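Local coordinates for concanavalin A-like lectin protein kinase family protein (PDB 6CTH) that probably transfers phosphate from ATP to protein substrates as a plant receptor-like kinase domain, here with an inhibitor bound in its nucleotide pocket, at residues A[257-260]-A[261-265]; A[284-288]-A[289-293]; A[67-71]-A[72-76]. All coordinates share one frame; numbering follows the deposited sequence.

Contact 1. Residues A[257-260]-A[261-265]; sequences KQLE and CLVMV
Leu259 and Val263, one helical turn apart, illustrate an i to i+4 side-chain contact that rests on the spacing of helical hydrogen bonds. Four successive amides donate to carbonyls one turn back. Three of the four bonds are close to straight, among them Leu262 N to Gln258 O at 2.8 Å and Val263 N to Leu259 O at 2.9 Å (N-H...O 166°). At the beginning of the series, Cys261 N reaches Lys257 O over 3.1 Å with a more bent 149°, and Met264 N closes the set on Glu260 O.

Apolar contact follows the same spacing. Leu259 and Val263 lie side by side and point the same way, with CD1 of Leu259 3.9 Å from CG2 of Val263. That valine methyl stands beside its own backbone N, which also brings Val263 CG2 to 3.4 Å from Leu259 O, so a single methyl packs on both the carbonyl and the side chain of the preceding turn.

The third kind of contact mixes polar and apolar character. Glu260 and Met264 run alongside each other, and the meeting is made by the aliphatic part of the glutamate: its CG is 3.9 Å from SD of Met264. Because Glu260 CG is anti to the backbone N (chi1 -179°) and the chain stays extended, the carboxylate is carried beyond that sulfur contact.

Several faces of helix 256-269 are in use. Leu262 rests on Trp112 and Val119 of helix 112-132, while Gln258 OE1 is hydrogen-bonded to Trp112 NE1. Met264 meets Tyr237 and Val263 meets Val233 on helix 229-238, and Val265 packs on Val283 and Leu287 of helix 280-287.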
ATOM      1  N   LYS A 257       8.025 -15.775  16.881  1.00 50.00           N
ATOM      2  CA  LYS A 257       8.871 -16.183  15.776  1.00 50.47           C
ATOM      3  C   LYS A 257       8.499 -15.403  14.475  1.00 47.89           C
ATOM      4  O   LYS A 257       9.374 -14.958  13.735  1.00 46.29           O
ATOM      5  CB  LYS A 257       8.666 -17.670  15.589  1.00 52.59           C
ATOM      6  CG  LYS A 257       9.543 -18.330  14.570  1.00 55.37           C
ATOM      7  CD  LYS A 257       9.059 -19.768  14.328  1.00 57.18           C
ATOM      8  CE  LYS A 257       9.709 -20.367  13.097  1.00 59.09           C
ATOM      9  NZ  LYS A 257      11.201 -20.294  13.211  1.00 60.85           N
ATOM     10  N   GLN A 258       7.201 -15.255  14.233  1.00 45.62           N
ATOM     11  CA  GLN A 258       6.685 -14.508  13.066  1.00 44.84           C
ATOM     12  C   GLN A 258       6.898 -13.028  13.268  1.00 43.70           C
ATOM     13  O   GLN A 258       7.191 -12.312  12.325  1.00 42.73           O
ATOM     14  CB  GLN A 258       5.203 -14.814  12.804  1.00 44.59           C
ATOM     15  CG  GLN A 258       4.940 -16.211  12.250  1.00 46.05           C
ATOM     16  CD  GLN A 258       3.470 -16.519  12.020  1.00 45.79           C
ATOM     17  OE1 GLN A 258       2.577 -15.795  12.444  1.00 46.71           O
ATOM     18  NE2 GLN A 258       3.217 -17.614  11.344  1.00 45.84           N
ATOM     19  N   LEU A 259       6.810 -12.548  14.510  1.00 44.51           N
ATOM     20  CA  LEU A 259       7.035 -11.131  14.760  1.00 42.90           C
ATOM     21  C   LEU A 259       8.473 -10.779  14.480  1.00 42.41           C
ATOM     22  O   LEU A 259       8.748  -9.768  13.853  1.00 40.79           O
ATOM     23  CB  LEU A 259       6.694 -10.724  16.206  1.00 44.51           C
ATOM     24  CG  LEU A 259       7.091  -9.303  16.597  1.00 43.76           C
ATOM     25  CD1 LEU A 259       6.407  -8.219  15.768  1.00 43.35           C
ATOM     26  CD2 LEU A 259       6.778  -9.118  18.074  1.00 45.24           C
ATOM     27  N   GLU A 260       9.399 -11.608  14.972  1.00 42.76           N
ATOM     28  CA  GLU A 260      10.796 -11.402  14.714  1.00 43.46           C
ATOM     29  C   GLU A 260      11.060 -11.366  13.227  1.00 42.25           C
ATOM     30  O   GLU A 260      11.813 -10.530  12.730  1.00 41.39           O
ATOM     31  CB  GLU A 260      11.632 -12.551  15.336  1.00 46.62           C
ATOM     32  CG  GLU A 260      13.124 -12.408  15.139  1.00 48.59           C
ATOM     33  CD  GLU A 260      13.899 -13.508  15.871  1.00 51.09           C
ATOM     34  OE1 GLU A 260      13.661 -14.688  15.567  1.00 52.23           O
ATOM     35  OE2 GLU A 260      14.667 -13.149  16.769  1.00 55.43           O
ATOM     36  N   CYS A 261      10.454 -12.315  12.535  1.00 40.71           N
ATOM     37  CA  CYS A 261      10.686 -12.456  11.114  1.00 40.28           C
ATOM     38  C   CYS A 261      10.188 -11.229  10.378  1.00 38.97           C
ATOM     39  O   CYS A 261      10.888 -10.703   9.524  1.00 38.89           O
ATOM     40  CB  CYS A 261       9.989 -13.689  10.607  1.00 40.41           C
ATOM     41  SG  CYS A 261      10.426 -14.028   8.895  1.00 40.75           S
ATOM     42  N   LEU A 262       8.992 -10.789  10.734  1.00 38.56           N
ATOM     43  CA  LEU A 262       8.392  -9.588  10.134  1.00 37.89           C
ATOM     44  C   LEU A 262       9.237  -8.369  10.370  1.00 37.56           C
ATOM     45  O   LEU A 262       9.478  -7.609   9.449  1.00 37.32           O
ATOM     46  CB  LEU A 262       6.955  -9.370  10.618  1.00 37.49           C
ATOM     47  CG  LEU A 262       6.183  -8.209   9.962  1.00 36.92           C
ATOM     48  CD1 LEU A 262       6.145  -8.334   8.453  1.00 37.69           C
ATOM     49  CD2 LEU A 262       4.754  -8.144  10.474  1.00 36.68           C
ATOM     50  N   VAL A 263       9.714  -8.176  11.605  1.00 37.28           N
ATOM     51  CA  VAL A 263      10.546  -7.019  11.901  1.00 36.89           C
ATOM     52  C   VAL A 263      11.856  -7.057  11.150  1.00 37.12           C
ATOM     53  O   VAL A 263      12.261  -6.057  10.598  1.00 36.09           O
ATOM     54  CB  VAL A 263      10.792  -6.884  13.436  1.00 37.63           C
ATOM     55  CG1 VAL A 263      11.876  -5.872  13.740  1.00 38.33           C
ATOM     56  CG2 VAL A 263       9.508  -6.468  14.133  1.00 37.22           C
ATOM     57  N   MET A 264      12.548  -8.197  11.147  1.00 38.34           N
ATOM     58  CA  MET A 264      13.830  -8.251  10.464  1.00 39.90           C
ATOM     59  C   MET A 264      13.689  -8.102   8.941  1.00 37.84           C
ATOM     60  O   MET A 264      14.517  -7.456   8.297  1.00 37.68           O
ATOM     61  CB  MET A 264      14.661  -9.500  10.881  1.00 42.96           C
ATOM     62  CG  MET A 264      15.288  -9.378  12.299  1.00 46.11           C
ATOM     63  SD  MET A 264      15.866 -11.037  12.681  1.00 55.16           S
ATOM     64  CE  MET A 264      17.498 -10.906  11.957  1.00 54.19           C
ATOM     65  N   VAL A 265      12.648  -8.690   8.362  1.00 37.48           N
ATOM     66  CA  VAL A 265      12.325  -8.483   6.939  1.00 36.33           C
ATOM     67  C   VAL A 265      12.041  -7.001   6.689  1.00 34.66           C
ATOM     68  O   VAL A 265      12.548  -6.432   5.741  1.00 34.39           O
ATOM     69  CB  VAL A 265      11.125  -9.365   6.529  1.00 36.48           C
ATOM     70  CG1 VAL A 265      10.450  -8.875   5.260  1.00 36.98           C
ATOM     71  CG2 VAL A 265      11.582 -10.822   6.427  1.00 37.40           C
TER

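Contact 2. Residues A[284-288]-A[289-293]; sequences IQVLN and FEAPL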
ATOM      1  N   ILE A 284       9.721 -13.206   0.388  1.00 32.28           N
ATOM      2  CA  ILE A 284       8.676 -14.195   0.564  1.00 33.25           C
ATOM      3  C   ILE A 284       9.246 -15.507   1.124  1.00 34.51           C
ATOM      4  O   ILE A 284       8.614 -16.106   2.014  1.00 34.23           O
ATOM      5  CB  ILE A 284       7.895 -14.457  -0.744  1.00 33.14           C
ATOM      6  CG1 ILE A 284       7.099 -13.215  -1.134  1.00 32.15           C
ATOM      7  CG2 ILE A 284       6.963 -15.674  -0.637  1.00 33.79           C
ATOM      8  CD1 ILE A 284       6.665 -13.158  -2.579  1.00 32.21           C
ATOM      9  N   GLN A 285      10.423 -15.905   0.644  1.00 36.48           N
ATOM     10  CA  GLN A 285      11.104 -17.109   1.140  1.00 39.70           C
ATOM     11  C   GLN A 285      11.361 -16.978   2.665  1.00 39.59           C
ATOM     12  O   GLN A 285      11.102 -17.915   3.430  1.00 40.52           O
ATOM     13  CB  GLN A 285      12.462 -17.334   0.417  1.00 42.50           C
ATOM     14  CG  GLN A 285      12.444 -17.600  -1.083  1.00 45.33           C
ATOM     15  CD  GLN A 285      13.850 -17.358  -1.759  1.00 50.64           C
ATOM     16  OE1 GLN A 285      13.959 -17.032  -2.954  1.00 54.24           O
ATOM     17  NE2 GLN A 285      14.939 -17.533  -0.964  1.00 54.71           N
ATOM     18  N   VAL A 286      11.840 -15.807   3.108  1.00 38.39           N
ATOM     19  CA  VAL A 286      12.139 -15.584   4.525  1.00 38.22           C
ATOM     20  C   VAL A 286      10.874 -15.576   5.388  1.00 38.41           C
ATOM     21  O   VAL A 286      10.858 -16.171   6.482  1.00 38.71           O
ATOM     22  CB  VAL A 286      12.979 -14.322   4.732  1.00 38.25           C
ATOM     23  CG1 VAL A 286      13.168 -14.008   6.212  1.00 38.84           C
ATOM     24  CG2 VAL A 286      14.322 -14.483   4.047  1.00 38.99           C
ATOM     25  N   LEU A 287       9.830 -14.868   4.933  1.00 37.20           N
ATOM     26  CA  LEU A 287       8.541 -14.863   5.619  1.00 37.84           C
ATOM     27  C   LEU A 287       7.926 -16.257   5.804  1.00 39.47           C
ATOM     28  O   LEU A 287       7.207 -16.485   6.809  1.00 40.29           O
ATOM     29  CB  LEU A 287       7.508 -13.959   4.869  1.00 36.99           C
ATOM     30  CG  LEU A 287       7.844 -12.468   4.998  1.00 36.64           C
ATOM     31  CD1 LEU A 287       6.951 -11.679   4.072  1.00 35.68           C
ATOM     32  CD2 LEU A 287       7.816 -11.896   6.427  1.00 37.19           C
ATOM     33  N   ASN A 288       8.190 -17.157   4.852  1.00 40.18           N
ATOM     34  CA  ASN A 288       7.713 -18.549   4.922  1.00 41.79           C
ATOM     35  C   ASN A 288       8.731 -19.496   5.525  1.00 42.58           C
ATOM     36  O   ASN A 288       8.559 -20.720   5.430  1.00 47.12           O
ATOM     37  CB  ASN A 288       7.298 -19.033   3.531  1.00 42.47           C
ATOM     38  CG  ASN A 288       6.077 -18.316   3.029  1.00 43.25           C
ATOM     39  OD1 ASN A 288       6.167 -17.341   2.280  1.00 45.08           O
ATOM     40  ND2 ASN A 288       4.926 -18.729   3.512  1.00 44.95           N
ATOM     41  N   PHE A 289       9.810 -18.962   6.089  1.00 43.44           N
ATOM     42  CA  PHE A 289      10.818 -19.749   6.791  1.00 45.09           C
ATOM     43  C   PHE A 289      11.425 -20.819   5.885  1.00 47.44           C
ATOM     44  O   PHE A 289      11.780 -21.910   6.356  1.00 48.40           O
ATOM     45  CB  PHE A 289      10.212 -20.358   8.058  1.00 46.67           C
ATOM     46  CG  PHE A 289       9.662 -19.335   9.011  1.00 47.26           C
ATOM     47  CD1 PHE A 289      10.527 -18.547   9.770  1.00 48.42           C
ATOM     48  CD2 PHE A 289       8.286 -19.158   9.147  1.00 47.24           C
ATOM     49  CE1 PHE A 289      10.025 -17.585  10.648  1.00 48.41           C
ATOM     50  CE2 PHE A 289       7.776 -18.205  10.009  1.00 46.45           C
ATOM     51  CZ  PHE A 289       8.645 -17.417  10.755  1.00 47.75           C
ATOM     52  N   GLU A 290      11.561 -20.492   4.602  1.00 46.32           N
ATOM     53  CA  GLU A 290      12.218 -21.332   3.616  1.00 47.14           C
ATOM     54  C   GLU A 290      13.653 -20.862   3.350  1.00 47.99           C
ATOM     55  O   GLU A 290      14.395 -21.512   2.585  1.00 49.01           O
ATOM     56  CB  GLU A 290      11.395 -21.354   2.308  1.00 48.20           C
ATOM     57  CG  GLU A 290      10.000 -21.941   2.466  1.00 50.14           C
ATOM     58  CD  GLU A 290       9.164 -21.970   1.167  1.00 54.81           C
ATOM     59  OE1 GLU A 290       9.707 -22.168   0.053  1.00 60.83           O
ATOM     60  OE2 GLU A 290       7.930 -21.839   1.246  1.00 57.18           O
ATOM     61  N   ALA A 291      14.065 -19.760   3.965  1.00 45.41           N
ATOM     62  CA  ALA A 291      15.425 -19.235   3.819  1.00 46.90           C
ATOM     63  C   ALA A 291      15.793 -18.472   5.055  1.00 46.58           C
ATOM     64  O   ALA A 291      14.889 -18.033   5.771  1.00 47.44           O
ATOM     65  CB  ALA A 291      15.556 -18.348   2.581  1.00 45.61           C
ATOM     66  N   PRO A 292      17.102 -18.264   5.317  1.00 48.28           N
ATOM     67  CA  PRO A 292      17.454 -17.666   6.615  1.00 47.88           C
ATOM     68  C   PRO A 292      17.112 -16.199   6.821  1.00 46.80           C
ATOM     69  O   PRO A 292      17.088 -15.436   5.862  1.00 44.14           O
ATOM     70  CB  PRO A 292      18.986 -17.801   6.660  1.00 50.19           C
ATOM     71  CG  PRO A 292      19.268 -18.946   5.773  1.00 51.39           C
ATOM     72  CD  PRO A 292      18.307 -18.760   4.630  1.00 49.66           C
ATOM     73  N   LEU A 293      16.963 -15.813   8.092  1.00 46.24           N
ATOM     74  CA  LEU A 293      16.794 -14.426   8.480  1.00 45.64           C
ATOM     75  C   LEU A 293      17.990 -13.637   7.968  1.00 44.80           C
ATOM     76  O   LEU A 293      19.092 -14.170   7.892  1.00 45.12           O
ATOM     77  CB  LEU A 293      16.667 -14.272  10.000  1.00 47.18           C
ATOM     78  CG  LEU A 293      15.399 -14.884  10.622  1.00 47.61           C
ATOM     79  CD1 LEU A 293      15.593 -14.950  12.112  1.00 49.32           C
ATOM     80  CD2 LEU A 293      14.137 -14.107  10.295  1.00 47.55           C
TER
HETATM   81  O   HOH W   1      13.172 -17.278   7.854  1.00 38.39           O
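Phe289 and Val286 meet where helix 280-287 ends, a worked case of the Schellman motif. Phe289 is the C-prime residue, with positive phi (58°), and the reversal lets Glu290 N donate to Gln285 O at 2.9 Å and Phe289 N to Val286 O at 3.0 Å. The phenyl group, with CG beside the backbone N (chi1 -59°), projects beyond the C-terminal end of the helix, with Val286 O over one face, offset toward the rim.

Val286 spreads its two methyls over the departing chain. CG2 comes within 3.4 Å of Pro292 O, while CG1 is 4.2 Å from CD2 of Leu293, the two side chains crossing at about a right angle. On another side of the helix end, the extended Gln285 chain brings NE2 to 3.7 Å from CB of Ala291. A water donates to both Val286 O and Ala291 O, tying the last turn to the tail.

Around this end, Ile284 packs on Ala123 and Leu127 of helix 112-132, Phe289 rests on Tyr116 of that helix, and Val286 reaches Trp268 of helix 256-269.

Contact 3. Residues A[67-71]-A[72-76]; sequences SRLRH and KNLVK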
ATOM      1  N   SER A  67      -5.075  -1.986 -16.451  0.50 33.99           N
ATOM      2  CA  SER A  67      -5.580  -2.803 -17.565  0.50 34.68           C
ATOM      3  C   SER A  67      -4.699  -4.023 -17.843  0.50 34.11           C
ATOM      4  O   SER A  67      -5.190  -5.051 -18.321  0.50 33.59           O
ATOM      5  CB  SER A  67      -5.748  -1.964 -18.863  0.50 36.17           C
ATOM      6  OG  SER A  67      -4.512  -1.787 -19.580  0.50 37.12           O
ATOM      7  N   ARG A  68      -3.408  -3.905 -17.545  1.00 33.08           N
ATOM      8  CA  ARG A  68      -2.439  -4.976 -17.735  1.00 33.50           C
ATOM      9  C   ARG A  68      -2.259  -5.939 -16.568  1.00 31.54           C
ATOM     10  O   ARG A  68      -1.367  -6.790 -16.650  1.00 30.62           O
ATOM     11  CB  ARG A  68      -1.046  -4.396 -17.998  1.00 35.57           C
ATOM     12  CG  ARG A  68      -1.012  -3.584 -19.243  1.00 38.52           C
ATOM     13  CD  ARG A  68       0.281  -2.887 -19.373  1.00 41.18           C
ATOM     14  NE  ARG A  68       0.176  -1.999 -20.521  1.00 44.18           N
ATOM     15  CZ  ARG A  68       0.938  -2.025 -21.603  1.00 44.93           C
ATOM     16  NH1 ARG A  68       1.944  -2.857 -21.712  1.00 43.88           N
ATOM     17  NH2 ARG A  68       0.729  -1.101 -22.540  1.00 46.69           N
ATOM     18  N   LEU A  69      -3.016  -5.760 -15.481  1.00 29.73           N
ATOM     19  CA  LEU A  69      -2.824  -6.504 -14.263  1.00 29.10           C
ATOM     20  C   LEU A  69      -4.055  -7.292 -13.845  1.00 28.25           C
ATOM     21  O   LEU A  69      -5.147  -6.759 -13.839  1.00 27.64           O
ATOM     22  CB  LEU A  69      -2.503  -5.523 -13.129  1.00 29.30           C
ATOM     23  CG  LEU A  69      -1.338  -4.556 -13.350  1.00 29.92           C
ATOM     24  CD1 LEU A  69      -1.264  -3.567 -12.187  1.00 30.11           C
ATOM     25  CD2 LEU A  69      -0.061  -5.349 -13.462  1.00 30.29           C
ATOM     26  N   ARG A  70      -3.861  -8.560 -13.502  1.00 28.01           N
ATOM     27  CA  ARG A  70      -4.919  -9.387 -12.939  1.00 28.15           C
ATOM     28  C   ARG A  70      -4.256 -10.241 -11.861  1.00 27.14           C
ATOM     29  O   ARG A  70      -3.419 -11.072 -12.184  1.00 26.92           O
ATOM     30  CB  ARG A  70      -5.568 -10.257 -14.005  1.00 29.38           C
ATOM     31  CG  ARG A  70      -6.177  -9.458 -15.138  1.00 30.76           C
ATOM     32  CD  ARG A  70      -7.461  -8.783 -14.707  1.00 32.73           C
ATOM     33  NE  ARG A  70      -8.216  -8.306 -15.860  1.00 35.50           N
ATOM     34  CZ  ARG A  70      -7.925  -7.198 -16.530  1.00 37.33           C
ATOM     35  NH1 ARG A  70      -6.900  -6.445 -16.161  1.00 36.32           N
ATOM     36  NH2 ARG A  70      -8.661  -6.841 -17.568  1.00 39.77           N
ATOM     37  N   HIS A  71      -4.648 -10.082 -10.601  1.00 26.83           N
ATOM     38  CA  HIS A  71      -4.005 -10.857  -9.537  1.00 26.45           C
ATOM     39  C   HIS A  71      -4.927 -10.804  -8.332  1.00 26.74           C
ATOM     40  O   HIS A  71      -5.561  -9.751  -8.071  1.00 26.30           O
ATOM     41  CB  HIS A  71      -2.569 -10.348  -9.223  1.00 26.87           C
ATOM     42  CG  HIS A  71      -1.768 -11.214  -8.315  1.00 26.56           C
ATOM     43  ND1 HIS A  71      -1.878 -11.182  -6.941  1.00 26.91           N
ATOM     44  CD2 HIS A  71      -0.801 -12.125  -8.585  1.00 26.52           C
ATOM     45  CE1 HIS A  71      -1.014 -12.042  -6.406  1.00 27.09           C
ATOM     46  NE2 HIS A  71      -0.319 -12.596  -7.383  1.00 26.68           N
ATOM     47  N   LYS A  72      -4.942 -11.879  -7.548  1.00 27.03           N
ATOM     48  CA  LYS A  72      -5.784 -11.925  -6.346  1.00 27.65           C
ATOM     49  C   LYS A  72      -5.440 -10.807  -5.343  1.00 27.50           C
ATOM     50  O   LYS A  72      -6.284 -10.388  -4.578  1.00 27.61           O
ATOM     51  CB  LYS A  72      -5.766 -13.266  -5.623  1.00 28.22           C
ATOM     52  CG  LYS A  72      -4.488 -13.589  -4.941  1.00 29.08           C
ATOM     53  CD  LYS A  72      -4.364 -15.054  -4.501  1.00 29.76           C
ATOM     54  CE  LYS A  72      -2.924 -15.339  -4.117  1.00 30.71           C
ATOM     55  NZ  LYS A  72      -2.421 -14.689  -2.874  1.00 31.78           N
ATOM     56  N   ASN A  73      -4.219 -10.342  -5.360  1.00 27.25           N
ATOM     57  CA  ASN A  73      -3.798  -9.301  -4.399  1.00 27.09           C
ATOM     58  C   ASN A  73      -3.643  -7.931  -5.068  1.00 27.22           C
ATOM     59  O   ASN A  73      -2.964  -7.070  -4.517  1.00 27.01           O
ATOM     60  CB  ASN A  73      -2.564  -9.729  -3.674  1.00 27.30           C
ATOM     61  CG  ASN A  73      -2.767 -11.044  -2.912  1.00 27.65           C
ATOM     62  OD1 ASN A  73      -2.093 -12.036  -3.190  1.00 27.99           O
ATOM     63  ND2 ASN A  73      -3.736 -11.068  -2.005  1.00 27.68           N
ATOM     64  N   LEU A  74      -4.293  -7.723  -6.210  1.00 26.93           N
ATOM     65  CA  LEU A  74      -4.370  -6.414  -6.836  1.00 27.75           C
ATOM     66  C   LEU A  74      -5.795  -5.956  -7.052  1.00 27.86           C
ATOM     67  O   LEU A  74      -6.658  -6.751  -7.483  1.00 27.48           O
ATOM     68  CB  LEU A  74      -3.616  -6.374  -8.148  1.00 28.23           C
ATOM     69  CG  LEU A  74      -2.114  -6.571  -8.090  1.00 28.90           C
ATOM     70  CD1 LEU A  74      -1.565  -6.582  -9.497  1.00 29.46           C
ATOM     71  CD2 LEU A  74      -1.471  -5.423  -7.330  1.00 29.73           C
ATOM     72  N   VAL A  75      -6.058  -4.653  -6.831  1.00 27.71           N
ATOM     73  CA  VAL A  75      -7.365  -4.119  -7.123  1.00 28.67           C
ATOM     74  C   VAL A  75      -7.631  -4.134  -8.626  1.00 29.02           C
ATOM     75  O   VAL A  75      -6.735  -3.793  -9.409  1.00 29.34           O
ATOM     76  CB  VAL A  75      -7.436  -2.649  -6.613  1.00 28.85           C
ATOM     77  CG1 VAL A  75      -8.696  -1.967  -7.096  1.00 29.84           C
ATOM     78  CG2 VAL A  75      -7.326  -2.641  -5.111  1.00 29.22           C
ATOM     79  N   LYS A  76      -8.820  -4.604  -9.025  1.00 30.27           N
ATOM     80  CA  LYS A  76      -9.288  -4.612 -10.423  1.00 31.93           C
ATOM     81  C   LYS A  76     -10.123  -3.397 -10.792  1.00 32.99           C
ATOM     82  O   LYS A  76     -10.925  -2.908  -9.968  1.00 35.35           O
ATOM     83  CB  LYS A  76     -10.152  -5.904 -10.758  1.00 32.93           C
TER
HETATM   84  O   HOH W   2      -5.953  -5.571 -11.436  1.00 34.62           O
HETATM   85  O   HOH W   3      -6.576  -7.903 -10.116  1.00 25.23           O
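The imidazole of His71 overlaps Asn73 edge-on, with the backbone N and CA of Asn73 near the ring plane, an arrangement that recurs in protein kinases as the HxN motif of the loop between helix 54-66, the kinase helix C, and strand 77-83. Its ND1 accepts the N-H of Asn73 at 2.9 Å and 162°, with the donor tilted modestly from the ring plane. With CG anti to the backbone N (chi1 -170°), the ring is set alongside the turn with ND1 facing Asn73 N, and the bond to ND1 would favour a neutral tautomer with its proton on NE2. The ring and amide planes cross at 47°, and Asn73 OD1 approaches His71 CE1 at 3.4 Å. That same oxygen receives Lys72 NZ at 2.7 Å, while ND2 is hydrogen-bonded to Ala155 O.

The backbone forms a type I beta turn from His71 to Leu74, closed by Leu74 N donating to His71 O at 3.0 Å. Leu74 turns back to residues 69-71: its CD1 lies 3.9 Å from both Leu69 CB and His71 CB. Leu69 and Leu74 also touch Phe160, next to the magnesium ligand Asp159, and Tyr128 of helix 112-132, joining this loop, which leads into the N-terminal-lobe sheet, to the C-terminal lobe.

Across the loop, one water accepts the N-H of His71 and sits 2.9 Å from Leu74 O.

How the contacts relate
From the N terminus, contact 3 comes first, folding the loop between helix 54-66 and strand 77-83 into a turn that lies against helix 112-132 and strand 155-157. Contact 1 follows within helix 256-269, where no loop is closed, and contact 2 then caps helix 280-287 and redirects the chain after it. The three are in series; none nests or crosses. Contacts 1 and 2 touch: Lys257 makes a cation-pi contact with Phe289, and Cys261 SG lies 3.3 Å from Val286 O. Contact 3 stands apart, its centre about 25 Å from that of contact 2, yet helix 112-132 packs against all three.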